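Local structure of sensory box/GGDEF family protein (Caulobacter crescentus, 4YME) at residues V87-G92 with P96-E101; A22-V27 with S130-D135; L34-I39 with E140-N145; C38-H43 with M148-A153. The protein probably takes part in making, breaking down or sensing cyclic di-GMP within a membrane protein, this chain being its GGDEF domain. All blocks are in the same frame, centred on the assembly; numbering follows the deposited sequence.

Interaction 1. Residues V87-G92 with P96-E101; sequences VVQIAG and PAVAAE
A strand-to-helix contact, part polar and part apolar, joins Gln-89 and Ala-91 to Val-98 and Ala-99, where strand 84-91 leaves the central sheet and the chain turns back as helix 95-109. The two run roughly against each other, at 133°, with their axes 9.6 Å apart at the closest point. Gln-89 bridges the gap. Its CG stands anti to the backbone N (chi1 -179°) and the chain stays extended beyond it, which carries the amide across to the helix. There Gln-89 NE2 gives a hydrogen bond of 3.1 Å to the backbone O of Val-98. The bond is nearly straight at hydrogen and lies in the plane of the glutamine amide, but it comes down on the acceptor from above the carbonyl plane. The other end of the amide rests on the next residue, with Gln-89 OE1 3.3 Å from Ala-99 CA. The amide of buried Gln-89 thus finds a backbone acceptor, and the bond fixes its rotation. Towards the turn, the contact becomes apolar: Val-98 CG2 packs 3.7 Å from Ala-91 CB and also lies alongside Gln-89 NE2. Val-98 CG1 instead approaches the backbone O of Gly-92, at 3.7 Å; the approach is van der Waals, and the oxygen's hydrogen bond is to Ser-33 OG. Ala-99 lies close enough to the sheet to touch Ala-35 on the neighbouring strand. A strand followed by a helix folded back over the same sheet is the third-strand, second-helix unit of the ferredoxin-like core in GGDEF domains.

Interaction 2. Residues A22-V27 with S130-D135; sequences AAIDRV and SLYPDD
Tyr-132 reaches from segment 130-135 to Ile-24 and Val-27 of helix 13-30, and its side chain makes every contact between the two segments. From CB the ring carbon CG lies anti to the backbone N (chi1 176°), which sends the aromatic group out to the helix. The CD2-CE2 flank meets valine: Tyr-132 CD2 is 3.8 Å from Val-27 CG2, and CE2 stands only slightly farther from the same methyl. On the other flank Tyr-132 CE1 comes to 3.6 Å from Ile-24 CG2, a methyl that also lies against CZ. Both methyls approach obliquely, on the same side of the ring plane. This joins the helix preceding the first strand of the ferredoxin-like core to segment 130-135, on the sheet face where helix 139-156 also packs, and Leu-34 of the central strand touches all three residues. At the tip, Tyr-132 OH passes 3.8 Å from Ile-24 CG2 and is hydrogen-bonded to Glu-28 OE1, one turn farther along the helix from Ile-24. Against the opposite face Pro-133, which follows a cis peptide bond, sets its CB over the ring centre. The turn that carries both residues is closed twice, by Leu-131 N to Asp-135 OD2, through the anti lone pair, and by Asp-135 N to Leu-131 O.

Interaction 3. Residues L34-I39 with E140-N145; sequences LAVICI and EALMAN
Val-36 pushes its forked side chain from the central strand up against Leu-142 and selenomethionine Met-143 of helix 139-156. Each prong has its own partner. Val-36 CG2 fits into the bend of the leucine, 3.9 Å from Leu-142 CB and 4.2 Å from Leu-142 CD1, while Val-36 CG1 points to the selenium, 4.3 Å from Met-143 SE. The valine is therefore the bump, and the two successive helix residues make the hollow. Met-143 sets off with its CB directed away from the strand, and chi2 (-45°) and chi3 (-88°) curl the chain back, swinging the selenium over the valine. This is one of two modelled conformers, so that side of the hollow is less certain. Two residues back on the strand, Leu-34 rises on the same side and Leu-142 CD1 just brushes its CD2 at 4.5 Å. Helix and strand run in broadly the same direction, 40° apart, with axes 8.4 Å from each other. Leu-20 of helix 13-30, Ile-86 of neighbouring strand 84-91 and Ala-146 of the same helix also close in on Val-36. No hydrogen bond joins the two segments, so the helix is held here by buried apolar packing and fit of shape.

Interaction 4. Residues C38-H43 with M148-A153; sequences CIDLDH and MALYRA
Leu-150 of helix 139-156 drives its forked end between Cys-38 and Asp-40, alternate residues on one face of the central strand. Its chi1 of 175° carries CG toward the strand, and the turn at chi2 (62°) spreads the two methyls over Cys-38 and Asp-40. Leu-150 CD2 does most of the touching: it is 3.9 Å from Asp-40 CG and 3.6 Å from Cys-38 SG, the latter in one of two deposited conformers of the cysteine, so this approach is less certain. Leu-150 CD1 reaches the polar parts of the same residues, lying 3.9 Å from Asp-40 OD1 and an equal distance from the backbone O of Cys-38. The methyls thus lie along the carboxylate of a buried residue as well as beside a thiol. One shell out, Lys-154 of helix 139-156, one turn beyond Leu-150, forms a salt bridge with Asp-40 OD2. Ser-126 on the adjoining strand touches both Leu-150 and Asp-40, while Ala-146 and Asp-147 flank the cysteine. The strand itself is tied on both edges, Cys-38 to Gly-128 and Ile-39 to Phe-85 by backbone hydrogen bonds. Helix and strand axes pass 8.3 Å apart at 46°, bringing the CA atoms of Cys-38 and Leu-150 to 6.3 Å. Asp-40 also touches Asp-83 of the Gly-Gly-Asp-Glu-Phe motif, at the hairpin between strands 76-81 and 84-91. By position in the sequence, Asp-40 probably corresponds to the aspartate that binds the metal ion in active diguanylate cyclases, so the contact borders the signature hairpin and the GTP site expected of a GGDEF domain.

In the fold
From the N terminus, helix 13-30 comes first and is met by segment 130-135 in interaction 2, which closes a loop of about a hundred residues. Strand 33-41 follows; interactions 3 and 4, which share Cys-38 and Ile-39, each close a loop of similar length between it and helix 139-156. Both cross interaction 2 along the chain, because their segments alternate with its own. Interaction 1 is a short local closure lying within all three long loops. It secures helix 95-109 to the sheet face opposite that carrying helices 13-30 and 139-156. Strand 33-41 sits between 84-91 and 125-131, so all four contacts converge on one antiparallel sheet.

Interaction 1. Residues V87-G92 with P96-E101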
loop_
_atom_site.group_PDB
_atom_site.type_symbol
_atom_site.label_atom_id
_atom_site.label_comp_id
_atom_site.label_asym_id
_atom_site.label_seq_id
_atom_site.Cartn_x
_atom_site.Cartn_y
_atom_site.Cartn_z
ATOM N N VAL A 87 -2.611 1.016 -0.657
ATOM C CA VAL A 87 -3.626 1.454 0.290
ATOM C C VAL A 87 -4.431 2.538 -0.362
ATOM O O VAL A 87 -3.889 3.478 -0.963
ATOM C CB VAL A 87 -3.004 1.980 1.603
ATOM C CG1 VAL A 87 -4.049 2.652 2.441
ATOM C CG2 VAL A 87 -2.279 0.850 2.343
ATOM N N VAL A 88 -5.749 2.396 -0.306
ATOM C CA VAL A 88 -6.668 3.428 -0.747
ATOM C C VAL A 88 -7.290 4.087 0.452
ATOM O O VAL A 88 -7.926 3.430 1.267
ATOM C CB VAL A 88 -7.737 2.864 -1.715
ATOM C CG1 VAL A 88 -8.731 3.957 -2.087
ATOM C CG2 VAL A 88 -7.122 2.204 -2.924
ATOM N N GLN A 89 -7.074 5.405 0.554
ATOM C CA GLN A 89 -7.564 6.197 1.679
ATOM C C GLN A 89 -8.761 7.028 1.227
ATOM O O GLN A 89 -8.675 7.798 0.293
ATOM C CB GLN A 89 -6.468 7.164 2.123
ATOM C CG GLN A 89 -6.929 7.981 3.308
ATOM C CD GLN A 89 -6.000 9.179 3.552
ATOM O OE1 GLN A 89 -5.619 9.908 2.607
ATOM N NE2 GLN A 89 -5.661 9.375 4.782
ATOM N N ILE A 90 -9.882 6.839 1.933
ATOM C CA ILE A 90 -11.033 7.727 1.836
ATOM C C ILE A 90 -11.136 8.475 3.154
ATOM O O ILE A 90 -11.236 7.877 4.213
ATOM C CB ILE A 90 -12.324 6.956 1.579
ATOM C CG1 ILE A 90 -12.317 6.275 0.223
ATOM C CG2 ILE A 90 -13.516 7.916 1.615
ATOM C CD1 ILE A 90 -13.445 5.270 -0.053
ATOM N N ALA A 91 -11.151 9.797 3.064
ATOM C CA ALA A 91 -11.069 10.622 4.280
ATOM C C ALA A 91 -11.680 11.988 4.035
ATOM O O ALA A 91 -12.332 12.189 3.040
ATOM C CB ALA A 91 -9.628 10.752 4.713
ATOM N N GLY A 92 -11.469 12.919 4.970
ATOM C CA GLY A 92 -12.024 14.297 4.862
ATOM C C GLY A 92 -10.990 15.361 4.556
ATOM O O GLY A 92 -9.921 15.079 3.986
ATOM N N PRO A 96 -4.086 16.766 0.482
ATOM C CA PRO A 96 -2.632 16.550 0.474
ATOM C C PRO A 96 -2.090 16.279 1.889
ATOM O O PRO A 96 -1.339 15.318 2.067
ATOM C CB PRO A 96 -2.067 17.861 -0.114
ATOM C CG PRO A 96 -3.211 18.565 -0.692
ATOM C CD PRO A 96 -4.396 18.161 0.104
ATOM N N ALA A 97 -2.516 17.079 2.875
ATOM C CA ALA A 97 -2.205 16.818 4.291
ATOM C C ALA A 97 -2.691 15.458 4.808
ATOM O O ALA A 97 -1.933 14.753 5.465
ATOM C CB ALA A 97 -2.786 17.901 5.184
ATOM N N VAL A 98 -3.958 15.125 4.577
ATOM C CA VAL A 98 -4.544 13.907 5.171
ATOM C C VAL A 98 -3.882 12.631 4.623
ATOM O O VAL A 98 -3.683 11.631 5.364
ATOM C CB VAL A 98 -6.119 13.843 5.006
ATOM C CG1 VAL A 98 -6.536 13.582 3.586
ATOM C CG2 VAL A 98 -6.709 12.791 5.874
ATOM N N ALA A 99 -3.545 12.685 3.327
ATOM C CA ALA A 99 -2.817 11.590 2.685
ATOM C C ALA A 99 -1.361 11.542 3.195
ATOM O O ALA A 99 -0.862 10.480 3.579
ATOM C CB ALA A 99 -2.835 11.725 1.226
ATOM N N ALA A 100 -0.699 12.712 3.249
ATOM C CA ALA A 100 0.674 12.772 3.797
ATOM C C ALA A 100 0.727 12.239 5.235
ATOM O O ALA A 100 1.708 11.562 5.618
ATOM C CB ALA A 100 1.194 14.229 3.760
ATOM N N GLU A 101 -0.312 12.496 6.032
ATOM C CA GLU A 101 -0.322 12.049 7.422
ATOM C C GLU A 101 -0.395 10.502 7.530
ATOM O O GLU A 101 0.295 9.852 8.338
ATOM C CB GLU A 101 -1.458 12.678 8.195
ATOM C CG GLU A 101 -1.355 12.414 9.724
ATOM C CD GLU A 101 -2.085 11.156 10.225
ATOM O OE1 GLU A 101 -2.926 10.581 9.496
ATOM O OE2 GLU A 101 -1.821 10.734 11.385
#

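Interaction 2. Residues A22-V27 with S130-D135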
loop_
_atom_site.group_PDB
_atom_site.type_symbol
_atom_site.label_atom_id
_atom_site.label_comp_id
_atom_site.label_asym_id
_atom_site.label_seq_id
_atom_site.Cartn_x
_atom_site.Cartn_y
_atom_site.Cartn_z
ATOM N N ALA A 22 -15.300 2.165 -7.556
ATOM C CA ALA A 22 -16.535 2.534 -6.804
ATOM C C ALA A 22 -16.278 3.732 -5.893
ATOM O O ALA A 22 -17.129 4.618 -5.730
ATOM C CB ALA A 22 -17.048 1.352 -6.025
ATOM N N ALA A 23 -15.087 3.778 -5.293
ATOM C CA ALA A 23 -14.706 4.861 -4.384
ATOM C C ALA A 23 -14.674 6.186 -5.123
ATOM O O ALA A 23 -15.063 7.202 -4.561
ATOM C CB ALA A 23 -13.341 4.576 -3.745
ATOM N N ILE A 24 -14.207 6.195 -6.366
ATOM C CA ILE A 24 -14.199 7.421 -7.156
ATOM C C ILE A 24 -15.634 7.970 -7.263
ATOM O O ILE A 24 -15.862 9.154 -7.074
ATOM C CB ILE A 24 -13.524 7.184 -8.555
ATOM C CG1 ILE A 24 -12.027 6.978 -8.381
ATOM C CG2 ILE A 24 -13.841 8.329 -9.523
ATOM C CD1 ILE A 24 -11.314 6.397 -9.633
ATOM N N ASP A 25 -16.597 7.103 -7.599
ATOM C CA ASP A 25 -17.977 7.565 -7.711
ATOM C C ASP A 25 -18.497 8.103 -6.361
ATOM O O ASP A 25 -19.218 9.100 -6.321
ATOM C CB ASP A 25 -18.898 6.463 -8.189
ATOM C CG ASP A 25 -18.651 6.068 -9.645
ATOM O OD1 ASP A 25 -18.044 6.878 -10.378
ATOM O OD2 ASP A 25 -19.013 4.915 -9.967
ATOM N N ARG A 26 -18.150 7.423 -5.274
ATOM C CA ARG A 26 -18.523 7.873 -3.953
ATOM C C ARG A 26 -18.018 9.292 -3.630
ATOM O O ARG A 26 -18.797 10.170 -3.226
ATOM C CB ARG A 26 -18.100 6.853 -2.900
ATOM C CG ARG A 26 -18.133 7.385 -1.497
ATOM C CD ARG A 26 -17.717 6.364 -0.474
ATOM N NE ARG A 26 -17.409 7.002 0.793
ATOM C CZ ARG A 26 -17.323 6.344 1.941
ATOM N NH1 ARG A 26 -17.573 5.028 1.996
ATOM N NH2 ARG A 26 -17.044 7.002 3.037
ATOM N N VAL A 27 -16.737 9.531 -3.881
ATOM C CA VAL A 27 -16.142 10.763 -3.434
ATOM C C VAL A 27 -16.514 11.902 -4.404
ATOM O O VAL A 27 -16.591 13.048 -3.998
ATOM C CB VAL A 27 -14.616 10.694 -3.177
ATOM C CG1 VAL A 27 -14.269 9.574 -2.231
ATOM C CG2 VAL A 27 -13.778 10.596 -4.429
ATOM N N SER A 130 -0.703 9.164 -5.004
ATOM C CA SER A 130 -1.489 9.848 -6.022
ATOM C C SER A 130 -2.802 10.305 -5.446
ATOM O O SER A 130 -3.461 9.582 -4.675
ATOM C CB SER A 130 -1.748 8.936 -7.200
ATOM O OG SER A 130 -0.531 8.400 -7.646
ATOM N N LEU A 131 -3.247 11.523 -5.802
ATOM C CA LEU A 131 -4.464 12.112 -5.274
ATOM C C LEU A 131 -5.493 12.263 -6.368
ATOM O O LEU A 131 -5.178 12.662 -7.503
ATOM C CB LEU A 131 -4.139 13.514 -4.707
ATOM C CG LEU A 131 -3.046 13.591 -3.642
ATOM C CD1 LEU A 131 -2.726 15.059 -3.246
ATOM C CD2 LEU A 131 -3.447 12.758 -2.479
ATOM N N TYR A 132 -6.733 11.905 -6.079
ATOM C CA TYR A 132 -7.852 12.149 -6.961
ATOM C C TYR A 132 -8.327 13.625 -6.797
ATOM O O TYR A 132 -8.388 14.094 -5.664
ATOM C CB TYR A 132 -9.012 11.202 -6.587
ATOM C CG TYR A 132 -10.276 11.442 -7.381
ATOM C CD1 TYR A 132 -10.448 10.869 -8.648
ATOM C CD2 TYR A 132 -11.305 12.219 -6.882
ATOM C CE1 TYR A 132 -11.584 11.104 -9.386
ATOM C CE2 TYR A 132 -12.431 12.478 -7.641
ATOM C CZ TYR A 132 -12.561 11.920 -8.894
ATOM O OH TYR A 132 -13.712 12.142 -9.629
ATOM N N PRO A 133 -8.616 14.337 -7.897
ATOM C CA PRO A 133 -8.535 13.920 -9.283
ATOM C C PRO A 133 -7.271 14.385 -10.031
ATOM O O PRO A 133 -7.098 14.029 -11.188
ATOM C CB PRO A 133 -9.747 14.634 -9.913
ATOM C CG PRO A 133 -9.818 15.858 -9.170
ATOM C CD PRO A 133 -9.440 15.553 -7.756
ATOM N N ASP A 134 -6.406 15.131 -9.385
ATOM C CA ASP A 134 -5.282 15.745 -10.086
ATOM C C ASP A 134 -4.321 14.755 -10.662
ATOM O O ASP A 134 -3.759 14.996 -11.728
ATOM C CB ASP A 134 -4.543 16.683 -9.158
ATOM C CG ASP A 134 -5.397 17.905 -8.753
ATOM O OD1 ASP A 134 -6.421 18.213 -9.415
ATOM O OD2 ASP A 134 -5.056 18.535 -7.725
ATOM N N ASP A 135 -4.153 13.607 -9.978
ATOM C CA ASP A 135 -3.277 12.552 -10.428
ATOM C C ASP A 135 -3.990 11.426 -11.183
ATOM O O ASP A 135 -3.403 10.381 -11.417
ATOM C CB ASP A 135 -2.467 11.989 -9.254
ATOM C CG ASP A 135 -1.618 13.004 -8.593
ATOM O OD1 ASP A 135 -1.014 13.868 -9.345
ATOM O OD2 ASP A 135 -1.523 13.052 -7.351
#

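Interaction 3. Residues L34-I39 with E140-N145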
loop_
_atom_site.group_PDB
_atom_site.type_symbol
_atom_site.label_atom_id
_atom_site.label_comp_id
_atom_site.label_asym_id
_atom_site.label_seq_id
_atom_site.Cartn_x
_atom_site.Cartn_y
_atom_site.Cartn_z
ATOM N N LEU A 34 -9.823 11.255 -1.689
ATOM C CA LEU A 34 -9.417 9.926 -2.101
ATOM C C LEU A 34 -7.956 9.969 -2.549
ATOM O O LEU A 34 -7.596 10.783 -3.402
ATOM C CB LEU A 34 -10.293 9.464 -3.257
ATOM C CG LEU A 34 -9.936 8.176 -3.974
ATOM C CD1 LEU A 34 -10.012 7.076 -3.056
ATOM C CD2 LEU A 34 -10.870 8.034 -5.250
ATOM N N ALA A 35 -7.154 9.090 -1.978
ATOM C CA ALA A 35 -5.707 8.963 -2.285
ATOM C C ALA A 35 -5.340 7.517 -2.485
ATOM O O ALA A 35 -5.952 6.613 -1.844
ATOM C CB ALA A 35 -4.858 9.512 -1.173
ATOM N N VAL A 36 -4.385 7.278 -3.366
ATOM C CA VAL A 36 -3.857 5.932 -3.623
ATOM C C VAL A 36 -2.394 5.957 -3.271
ATOM O O VAL A 36 -1.636 6.762 -3.814
ATOM C CB VAL A 36 -4.091 5.504 -5.060
ATOM C CG1 VAL A 36 -3.461 4.181 -5.386
ATOM C CG2 VAL A 36 -5.652 5.562 -5.352
ATOM N N ILE A 37 -1.988 5.008 -2.445
ATOM C CA ILE A 37 -0.655 4.902 -1.920
ATOM C C ILE A 37 -0.067 3.594 -2.349
ATOM O O ILE A 37 -0.590 2.542 -1.972
ATOM C CB ILE A 37 -0.634 5.028 -0.411
ATOM C CG1 ILE A 37 -1.261 6.342 0.034
ATOM C CG2 ILE A 37 0.779 4.907 0.107
ATOM C CD1 ILE A 37 -1.565 6.493 1.483
ATOM N N CYS A 38 1.005 3.640 -3.119
ATOM C CA CYS A 38 1.729 2.449 -3.533
ATOM C C CYS A 38 2.963 2.256 -2.650
ATOM O O CYS A 38 3.717 3.195 -2.430
ATOM C CB CYS A 38 2.099 2.626 -5.009
ATOM S SG CYS A 38 2.874 1.226 -5.834
ATOM N N ILE A 39 3.159 1.039 -2.148
ATOM C CA ILE A 39 4.165 0.763 -1.135
ATOM C C ILE A 39 4.998 -0.413 -1.550
ATOM O O ILE A 39 4.461 -1.382 -2.093
ATOM C CB ILE A 39 3.491 0.339 0.182
ATOM C CG1 ILE A 39 2.561 1.427 0.700
ATOM C CG2 ILE A 39 4.514 -0.114 1.236
ATOM C CD1 ILE A 39 1.545 0.974 1.745
ATOM N N GLU A 140 -7.406 3.152 -12.966
ATOM C CA GLU A 140 -6.183 2.784 -13.663
ATOM C C GLU A 140 -5.203 3.937 -13.724
ATOM O O GLU A 140 -3.995 3.710 -13.566
ATOM C CB GLU A 140 -6.545 2.330 -15.078
ATOM C CG GLU A 140 -7.342 1.045 -15.111
ATOM C CD GLU A 140 -8.823 1.142 -14.606
ATOM O OE1 GLU A 140 -9.550 2.211 -14.654
ATOM O OE2 GLU A 140 -9.252 0.066 -14.103
ATOM N N ALA A 141 -5.720 5.161 -13.942
ATOM C CA ALA A 141 -4.883 6.356 -13.974
ATOM C C ALA A 141 -4.232 6.584 -12.622
ATOM O O ALA A 141 -3.031 6.835 -12.563
ATOM C CB ALA A 141 -5.617 7.554 -14.385
ATOM N N LEU A 142 -5.005 6.469 -11.549
ATOM C CA LEU A 142 -4.443 6.634 -10.203
ATOM C C LEU A 142 -3.414 5.548 -9.869
ATOM O O LEU A 142 -2.414 5.855 -9.195
ATOM C CB LEU A 142 -5.535 6.574 -9.154
ATOM C CG LEU A 142 -6.428 7.813 -9.168
ATOM C CD1 LEU A 142 -7.685 7.632 -8.332
ATOM C CD2 LEU A 142 -5.681 9.057 -8.701
HETATM N N MSE A 143 -3.700 4.313 -10.256
HETATM C CA MSE A 143 -2.781 3.147 -10.064
HETATM C C MSE A 143 -1.449 3.412 -10.655
HETATM O O MSE A 143 -0.367 3.193 -10.027
HETATM C CB MSE A 143 -3.291 1.933 -10.853
HETATM C CG MSE A 143 -4.372 1.226 -10.214
HETATM SE SE MSE A 143 -3.847 1.078 -8.380
HETATM C CE MSE A 143 -2.871 -0.572 -8.511
ATOM N N ALA A 144 -1.489 3.796 -11.935
ATOM C CA ALA A 144 -0.276 4.021 -12.720
ATOM C C ALA A 144 0.527 5.172 -12.163
ATOM O O ALA A 144 1.765 5.092 -12.047
ATOM C CB ALA A 144 -0.600 4.287 -14.149
ATOM N N ASN A 145 -0.157 6.261 -11.851
ATOM C CA ASN A 145 0.474 7.484 -11.326
ATOM C C ASN A 145 1.080 7.209 -9.965
ATOM O O ASN A 145 2.148 7.752 -9.633
ATOM C CB ASN A 145 -0.526 8.607 -11.153
ATOM C CG ASN A 145 0.145 9.887 -10.768
ATOM O OD1 ASN A 145 0.320 10.182 -9.584
ATOM N ND2 ASN A 145 0.587 10.628 -11.757
#

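Interaction 4. Residues C38-H43 with M148-A153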
loop_
_atom_site.group_PDB
_atom_site.type_symbol
_atom_site.label_atom_id
_atom_site.label_comp_id
_atom_site.label_asym_id
_atom_site.label_seq_id
_atom_site.Cartn_x
_atom_site.Cartn_y
_atom_site.Cartn_z
ATOM N N CYS A 38 1.005 3.640 -3.119
ATOM C CA CYS A 38 1.729 2.449 -3.533
ATOM C C CYS A 38 2.963 2.256 -2.650
ATOM O O CYS A 38 3.717 3.195 -2.430
ATOM C CB CYS A 38 2.099 2.626 -5.009
ATOM S SG CYS A 38 2.874 1.226 -5.834
ATOM N N ILE A 39 3.159 1.039 -2.148
ATOM C CA ILE A 39 4.165 0.763 -1.135
ATOM C C ILE A 39 4.998 -0.413 -1.550
ATOM O O ILE A 39 4.461 -1.382 -2.093
ATOM C CB ILE A 39 3.491 0.339 0.182
ATOM C CG1 ILE A 39 2.561 1.427 0.700
ATOM C CG2 ILE A 39 4.514 -0.114 1.236
ATOM C CD1 ILE A 39 1.545 0.974 1.745
ATOM N N ASP A 40 6.308 -0.348 -1.335
ATOM C CA ASP A 40 7.086 -1.560 -1.519
ATOM C C ASP A 40 8.109 -1.689 -0.433
ATOM O O ASP A 40 8.278 -0.769 0.336
ATOM C CB ASP A 40 7.590 -1.754 -2.910
ATOM C CG ASP A 40 8.774 -0.965 -3.253
ATOM O OD1 ASP A 40 9.239 -0.151 -2.445
ATOM O OD2 ASP A 40 9.316 -1.335 -4.323
ATOM N N LEU A 41 8.676 -2.871 -0.290
ATOM C CA LEU A 41 9.564 -3.164 0.825
ATOM C C LEU A 41 11.026 -3.020 0.383
ATOM O O LEU A 41 11.440 -3.538 -0.651
ATOM C CB LEU A 41 9.295 -4.579 1.387
ATOM C CG LEU A 41 7.878 -4.761 1.933
ATOM C CD1 LEU A 41 7.736 -6.180 2.474
ATOM C CD2 LEU A 41 7.516 -3.700 3.043
ATOM N N ASP A 42 11.810 -2.394 1.243
ATOM C CA ASP A 42 13.209 -2.058 0.901
ATOM C C ASP A 42 14.097 -3.280 0.816
ATOM O O ASP A 42 15.075 -3.290 0.033
ATOM C CB ASP A 42 13.757 -1.059 1.904
ATOM C CG ASP A 42 13.162 0.352 1.730
ATOM O OD1 ASP A 42 12.384 0.624 0.806
ATOM O OD2 ASP A 42 13.483 1.153 2.598
ATOM N N HIS A 43 13.803 -4.316 1.594
ATOM C CA HIS A 43 14.743 -5.454 1.725
ATOM C C HIS A 43 14.101 -6.815 1.534
ATOM O O HIS A 43 14.560 -7.839 2.054
ATOM C CB HIS A 43 15.487 -5.392 3.045
ATOM C CG HIS A 43 16.081 -4.057 3.340
ATOM N ND1 HIS A 43 17.199 -3.581 2.698
ATOM C CD2 HIS A 43 15.721 -3.121 4.235
ATOM C CE1 HIS A 43 17.480 -2.381 3.171
ATOM N NE2 HIS A 43 16.609 -2.080 4.113
HETATM N N MSE A 148 4.359 5.379 -10.560
HETATM C CA MSE A 148 5.343 6.341 -10.988
HETATM C C MSE A 148 5.852 7.154 -9.779
HETATM O O MSE A 148 7.070 7.410 -9.644
HETATM C CB MSE A 148 4.764 7.249 -12.042
HETATM C CG MSE A 148 5.649 8.170 -12.613
HETATM SE SE MSE A 148 5.053 8.908 -14.356
HETATM C CE MSE A 148 3.500 9.821 -13.719
ATOM N N ALA A 149 4.930 7.549 -8.909
ATOM C CA ALA A 149 5.306 8.277 -7.696
ATOM C C ALA A 149 6.197 7.426 -6.804
ATOM O O ALA A 149 7.128 7.936 -6.195
ATOM C CB ALA A 149 4.038 8.713 -6.967
ATOM N N LEU A 150 5.953 6.124 -6.764
ATOM C CA LEU A 150 6.804 5.196 -6.006
ATOM C C LEU A 150 8.202 5.178 -6.609
ATOM O O LEU A 150 9.184 5.276 -5.860
ATOM C CB LEU A 150 6.215 3.787 -5.920
ATOM C CG LEU A 150 7.108 2.722 -5.237
ATOM C CD1 LEU A 150 7.417 3.045 -3.795
ATOM C CD2 LEU A 150 6.405 1.415 -5.263
ATOM N N TYR A 151 8.298 5.074 -7.942
ATOM C CA TYR A 151 9.593 5.124 -8.604
ATOM C C TYR A 151 10.350 6.392 -8.210
ATOM O O TYR A 151 11.537 6.313 -7.855
ATOM C CB TYR A 151 9.488 5.061 -10.162
ATOM C CG TYR A 151 10.853 5.211 -10.808
ATOM C CD1 TYR A 151 11.680 4.127 -10.945
ATOM C CD2 TYR A 151 11.298 6.445 -11.241
ATOM C CE1 TYR A 151 12.952 4.252 -11.476
ATOM C CE2 TYR A 151 12.584 6.588 -11.786
ATOM C CZ TYR A 151 13.375 5.476 -11.882
ATOM O OH TYR A 151 14.655 5.541 -12.393
ATOM N N ARG A 152 9.672 7.541 -8.313
ATOM C CA ARG A 152 10.286 8.836 -8.001
ATOM C C ARG A 152 10.752 8.882 -6.548
ATOM O O ARG A 152 11.828 9.412 -6.239
ATOM C CB ARG A 152 9.320 9.983 -8.263
ATOM C CG ARG A 152 9.010 10.225 -9.732
ATOM C CD ARG A 152 10.286 10.385 -10.516
ATOM N NE ARG A 152 10.083 10.939 -11.839
ATOM C CZ ARG A 152 10.971 10.820 -12.815
ATOM N NH1 ARG A 152 12.084 10.133 -12.622
ATOM N NH2 ARG A 152 10.730 11.364 -13.986
ATOM N N ALA A 153 9.934 8.347 -5.662
ATOM C CA ALA A 153 10.275 8.296 -4.230
ATOM C C ALA A 153 11.487 7.409 -3.923
ATOM O O ALA A 153 12.257 7.703 -3.019
ATOM C CB ALA A 153 9.075 7.811 -3.431
#